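ATP-dependent DNA helicase uvsW (Enterobacteria phage T4, PDB 1RIF) unwinds duplex DNA by translocating 3' to 5' with ATP hydrolysis, catalysing Holliday-junction branch migration in recombination-dependent repair and probably replication-fork regression. Local coordinates at residues 87-92 against 154-159; 97-102 against 145-150. The protein carries 1 engineered substitution. All coordinates share one frame; numbering follows the deposited sequence.

Overall arrangement
This chain holds the N-terminal domain and the first, ATP-binding helicase domain of the protein, without the C-terminal helicase domain. From the N terminus it builds a small four-stranded mixed sheet, then leaves strand 79-81 through a loop leading to helix 93-101. Contact 1 joins this loop, at 87-92, to the end of helix 141-155 and the turn that follows, closing a loop of 61 intervening residues. Contact 2 is nested inside it: helix 93-101, at 97-102, meets the middle of the same helix at 145-150. E154, W99 and K102 connect the two contacts. Together they fasten the segment after the N-terminal sheet to a helix flanking the seven-stranded parallel sheet.

Contact 1 of 2, residues 87-92 against 154-159; sequences EKEELS and ENYEGK
E89 and Y156 alone make this contact, in which the loop between the N-terminal sheet and helix 93-101 reaches the end of helix 141-155 in the P-loop NTPase-type core. Ahead of E89, K88 turns to helix 116-128, where K88 NZ hydrogen-bonds to N128 OD1. The CA-CB bond of E89 points toward segment 154-159. Its CG stands anti to the carbonyl carbon (chi1 -90°), and a bend at chi2 brings the carboxylate round to the hydroxyl end of Y156. The two side chains approach from opposite directions, with their flat groups turned 55° apart. Glutamate suits this largely buried place because both its oxygens have partners: OE2 forms a salt bridge with R129 and OE1 is hydrogen-bonded to the hydroxyl of Y151. The arginine would be expected to stabilise the carboxylate as an anion. Farther along, E90 centres an inverse gamma turn, with a weak bond from L91 N to E89 O, 2.9 Å long. L91 packs on F123, and S92 N-caps helix 93-101 through its OG and the amide of D95. Across the contact, Y156 is the first residue to leave the helical conformation, and its long, flat side chain lies nearly parallel to the ring of Y152 while spanning the distance to the loop. At the ring edge, near its plane, E89 OE2 lies 2.6 Å from Y156 OH.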
# COMPACT_ATOMS: atom_id res chain seq x y z
N GLU A 87 4.42 15.59 0.50
CA GLU A 87 3.78 15.99 -0.74
C GLU A 87 2.44 15.28 -0.98
O GLU A 87 2.32 14.07 -0.82
CB GLU A 87 4.73 15.72 -1.88
CG GLU A 87 4.25 16.20 -3.21
CD GLU A 87 5.24 15.90 -4.32
OE1 GLU A 87 6.34 16.49 -4.30
OE2 GLU A 87 4.90 15.06 -5.19
N LYS A 88 1.44 16.06 -1.38
CA LYS A 88 0.10 15.55 -1.65
C LYS A 88 -0.22 15.73 -3.13
O LYS A 88 0.42 16.50 -3.83
CB LYS A 88 -0.92 16.32 -0.82
CG LYS A 88 -0.63 16.40 0.66
CD LYS A 88 -0.93 15.10 1.35
CE LYS A 88 -0.66 15.19 2.84
NZ LYS A 88 -1.09 13.97 3.57
N GLU A 89 -1.23 15.00 -3.62
CA GLU A 89 -1.65 15.12 -5.01
C GLU A 89 -2.31 16.47 -5.20
O GLU A 89 -3.12 16.89 -4.37
CB GLU A 89 -2.67 14.04 -5.37
CG GLU A 89 -2.07 12.76 -5.89
CD GLU A 89 -1.43 12.94 -7.24
OE1 GLU A 89 -2.15 13.03 -8.25
OE2 GLU A 89 -0.19 13.00 -7.28
N GLU A 90 -1.97 17.16 -6.27
CA GLU A 90 -2.59 18.45 -6.52
C GLU A 90 -3.89 18.14 -7.23
O GLU A 90 -3.97 18.15 -8.46
CB GLU A 90 -1.68 19.34 -7.36
CG GLU A 90 -0.53 19.93 -6.57
CD GLU A 90 0.30 20.89 -7.40
OE1 GLU A 90 1.20 21.55 -6.83
OE2 GLU A 90 0.06 20.97 -8.63
N LEU A 91 -4.90 17.84 -6.43
CA LEU A 91 -6.21 17.51 -6.94
C LEU A 91 -7.20 18.15 -5.99
O LEU A 91 -7.26 17.80 -4.81
CB LEU A 91 -6.36 15.97 -6.96
CG LEU A 91 -7.47 15.22 -7.70
CD1 LEU A 91 -8.69 15.16 -6.83
CD2 LEU A 91 -7.78 15.86 -9.05
N SER A 92 -7.96 19.11 -6.49
CA SER A 92 -8.97 19.78 -5.68
C SER A 92 -10.21 18.92 -5.71
O SER A 92 -10.41 18.15 -6.65
CB SER A 92 -9.29 21.16 -6.26
OG SER A 92 -9.90 21.06 -7.54
N GLU A 154 -4.60 7.25 -16.11
CA GLU A 154 -4.68 8.48 -16.90
C GLU A 154 -3.61 9.53 -16.61
O GLU A 154 -3.26 10.32 -17.48
CB GLU A 154 -6.05 9.12 -16.70
CG GLU A 154 -7.21 8.23 -17.03
CD GLU A 154 -8.53 9.00 -17.04
OE1 GLU A 154 -8.54 10.15 -16.55
OE2 GLU A 154 -9.53 8.44 -17.53
N ASN A 155 -3.08 9.53 -15.39
CA ASN A 155 -2.09 10.53 -15.00
C ASN A 155 -0.62 10.13 -14.87
O ASN A 155 0.24 11.00 -14.74
CB ASN A 155 -2.56 11.17 -13.69
CG ASN A 155 -3.83 11.97 -13.87
OD1 ASN A 155 -3.80 13.09 -14.39
ND2 ASN A 155 -4.96 11.40 -13.46
N TYR A 156 -0.33 8.83 -14.91
CA TYR A 156 1.05 8.36 -14.78
C TYR A 156 1.37 7.21 -15.72
O TYR A 156 0.48 6.50 -16.17
CB TYR A 156 1.35 7.94 -13.34
CG TYR A 156 1.17 9.05 -12.34
CD1 TYR A 156 -0.10 9.40 -11.87
CD2 TYR A 156 2.27 9.75 -11.85
CE1 TYR A 156 -0.27 10.41 -10.95
CE2 TYR A 156 2.11 10.77 -10.92
CZ TYR A 156 0.84 11.10 -10.48
OH TYR A 156 0.66 12.10 -9.57
N GLU A 157 2.66 7.01 -15.99
CA GLU A 157 3.10 5.96 -16.89
C GLU A 157 3.41 4.58 -16.31
O GLU A 157 3.52 3.61 -17.06
CB GLU A 157 4.32 6.42 -17.66
CG GLU A 157 4.05 7.42 -18.75
CD GLU A 157 5.23 7.53 -19.67
OE1 GLU A 157 6.36 7.67 -19.15
OE2 GLU A 157 5.04 7.46 -20.90
N GLY A 158 3.57 4.47 -15.00
CA GLY A 158 3.87 3.15 -14.47
C GLY A 158 2.75 2.12 -14.58
O GLY A 158 1.83 2.25 -15.40
N LYS A 159 2.83 1.08 -13.76
CA LYS A 159 1.82 0.04 -13.75
C LYS A 159 1.13 0.03 -12.39
O LYS A 159 1.58 0.68 -11.44
CB LYS A 159 2.43 -1.33 -14.01
CG LYS A 159 2.79 -1.58 -15.46
CD LYS A 159 3.25 -3.01 -15.63
CE LYS A 159 3.51 -3.34 -17.08
NZ LYS A 159 4.00 -4.74 -17.20

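Contact 2 of 2, residues 97-102 against 145-150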
# COMPACT_ATOMS: atom_id res chain seq x y z
N ASP A 97 -14.31 15.92 -8.72
CA ASP A 97 -15.69 15.70 -9.09
C ASP A 97 -15.88 15.87 -10.59
O ASP A 97 -16.65 15.14 -11.21
CB ASP A 97 -16.62 16.61 -8.30
CG ASP A 97 -16.64 16.28 -6.82
OD1 ASP A 97 -16.59 15.07 -6.46
OD2 ASP A 97 -16.72 17.22 -6.01
N GLU A 98 -15.17 16.84 -11.17
CA GLU A 98 -15.23 17.07 -12.61
C GLU A 98 -14.74 15.81 -13.33
O GLU A 98 -15.36 15.34 -14.28
CB GLU A 98 -14.32 18.25 -13.00
CG GLU A 98 -15.06 19.47 -13.50
CD GLU A 98 -14.29 20.77 -13.19
OE1 GLU A 98 -13.13 20.90 -13.64
OE2 GLU A 98 -14.86 21.65 -12.51
N TRP A 99 -13.62 15.26 -12.86
CA TRP A 99 -13.06 14.05 -13.43
C TRP A 99 -14.06 12.90 -13.34
O TRP A 99 -14.25 12.15 -14.30
CB TRP A 99 -11.77 13.68 -12.69
CG TRP A 99 -11.18 12.37 -13.12
CD1 TRP A 99 -10.51 12.11 -14.28
CD2 TRP A 99 -11.21 11.13 -12.39
NE1 TRP A 99 -10.11 10.79 -14.32
CE2 TRP A 99 -10.53 10.17 -13.17
CE3 TRP A 99 -11.75 10.75 -11.15
CZ2 TRP A 99 -10.38 8.84 -12.76
CZ3 TRP A 99 -11.59 9.43 -10.74
CH2 TRP A 99 -10.91 8.49 -11.54
N LEU A 100 -14.70 12.76 -12.18
CA LEU A 100 -15.68 11.69 -11.98
C LEU A 100 -16.89 11.79 -12.89
O LEU A 100 -17.46 10.78 -13.30
CB LEU A 100 -16.18 11.69 -10.53
CG LEU A 100 -15.35 11.05 -9.42
CD1 LEU A 100 -16.07 11.26 -8.10
CD2 LEU A 100 -15.15 9.55 -9.71
N SER A 101 -17.30 13.02 -13.21
CA SER A 101 -18.48 13.21 -14.05
C SER A 101 -18.25 12.88 -15.52
O SER A 101 -19.21 12.78 -16.27
CB SER A 101 -19.00 14.64 -13.91
OG SER A 101 -18.05 15.58 -14.37
N LYS A 102 -17.00 12.69 -15.93
CA LYS A 102 -16.72 12.36 -17.33
C LYS A 102 -16.67 10.85 -17.54
O LYS A 102 -16.62 10.36 -18.67
CB LYS A 102 -15.39 12.99 -17.78
CG LYS A 102 -14.13 12.34 -17.24
CD LYS A 102 -13.56 11.36 -18.25
CE LYS A 102 -12.26 10.73 -17.75
NZ LYS A 102 -11.16 11.71 -17.65
N GLN A 145 -11.38 0.58 -5.94
CA GLN A 145 -10.10 0.15 -6.50
C GLN A 145 -10.01 0.48 -7.99
O GLN A 145 -8.97 0.91 -8.48
CB GLN A 145 -9.91 -1.35 -6.24
CG GLN A 145 -9.54 -1.65 -4.80
CD GLN A 145 -9.56 -3.13 -4.47
OE1 GLN A 145 -10.63 -3.72 -4.33
NE2 GLN A 145 -8.38 -3.74 -4.38
N ALA A 146 -11.11 0.28 -8.72
CA ALA A 146 -11.16 0.58 -10.16
C ALA A 146 -10.96 2.07 -10.41
O ALA A 146 -10.24 2.46 -11.32
CB ALA A 146 -12.50 0.14 -10.75
N LEU A 147 -11.59 2.91 -9.59
CA LEU A 147 -11.46 4.36 -9.76
C LEU A 147 -10.04 4.83 -9.46
O LEU A 147 -9.49 5.68 -10.16
CB LEU A 147 -12.47 5.08 -8.86
CG LEU A 147 -13.90 4.91 -9.37
CD1 LEU A 147 -14.90 5.57 -8.44
CD2 LEU A 147 -13.99 5.53 -10.76
N LEU A 148 -9.44 4.26 -8.42
CA LEU A 148 -8.08 4.58 -8.04
C LEU A 148 -7.11 4.20 -9.17
O LEU A 148 -6.22 4.98 -9.51
CB LEU A 148 -7.71 3.84 -6.75
CG LEU A 148 -8.29 4.43 -5.47
CD1 LEU A 148 -8.17 3.40 -4.36
CD2 LEU A 148 -7.56 5.72 -5.11
N ALA A 149 -7.28 3.01 -9.75
CA ALA A 149 -6.42 2.56 -10.85
C ALA A 149 -6.64 3.40 -12.13
O ALA A 149 -5.68 3.74 -12.82
CB ALA A 149 -6.66 1.07 -11.13
N ARG A 150 -7.90 3.72 -12.43
CA ARG A 150 -8.26 4.56 -13.58
C ARG A 150 -7.54 5.90 -13.48
O ARG A 150 -6.93 6.37 -14.44
CB ARG A 150 -9.76 4.86 -13.57
CG ARG A 150 -10.46 4.90 -14.92
CD ARG A 150 -9.71 5.60 -16.03
NE ARG A 150 -9.77 4.76 -17.22
CZ ARG A 150 -9.85 5.18 -18.47
NH1 ARG A 150 -9.87 6.48 -18.75
NH2 ARG A 150 -9.92 4.30 -19.45
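Helix 97-101 and helix 145-150 run at 104° to one another, their axes no closer than 12.4 Å, so long side chains must bridge the gap. W99 is well suited to this: its CG is anti to the backbone N (chi1 175°), which extends the indole toward the other helix, where it arrives edge-on. Its CH2 corner lies 3.4 Å from the carbonyl oxygen L147 O, close to the ring plane, and the neighbouring CZ2 comes 4.1 Å from R150 CB. Thus the benzene edge of the indole rests against one turn of the helix. W99 CH2 also meets L147 CD2 at 4.3 Å.

Beside the indole, L100 and L147 meet nearly at a right angle through one methyl each, L100 CD2 to L147 CD1 at 4.2 Å. Leucine suits both positions, each burying a terminal methyl between the helix axes, where a polar end would need a partner. V122 of helix 116-128 also packs on L147.

The polar margin is organised by E154, one turn beyond R150. Its OE1 accepts a hydrogen bond from W99 NE1 and forms a salt bridge with K102 NZ, while OE2 pairs with R150 NH1. R150 meets the indole through CB, while bends at chi2 and chi3 carry its guanidinium on to E154 and L182 O. K102 NZ and R150 NH1 are 5.5 Å apart, and the carboxylate probably offsets their like charges.

This is steeply crossed helix packing on the flank of a RecA-like helicase domain. The predicted ATP-binding segment 135-142, which carries the engineered substitution, runs into helix 141-155, and the side chain of L147 lies about 9 Å from that of S142 in its first turn: the P-loop (helicase motif I) and the helix that follows it.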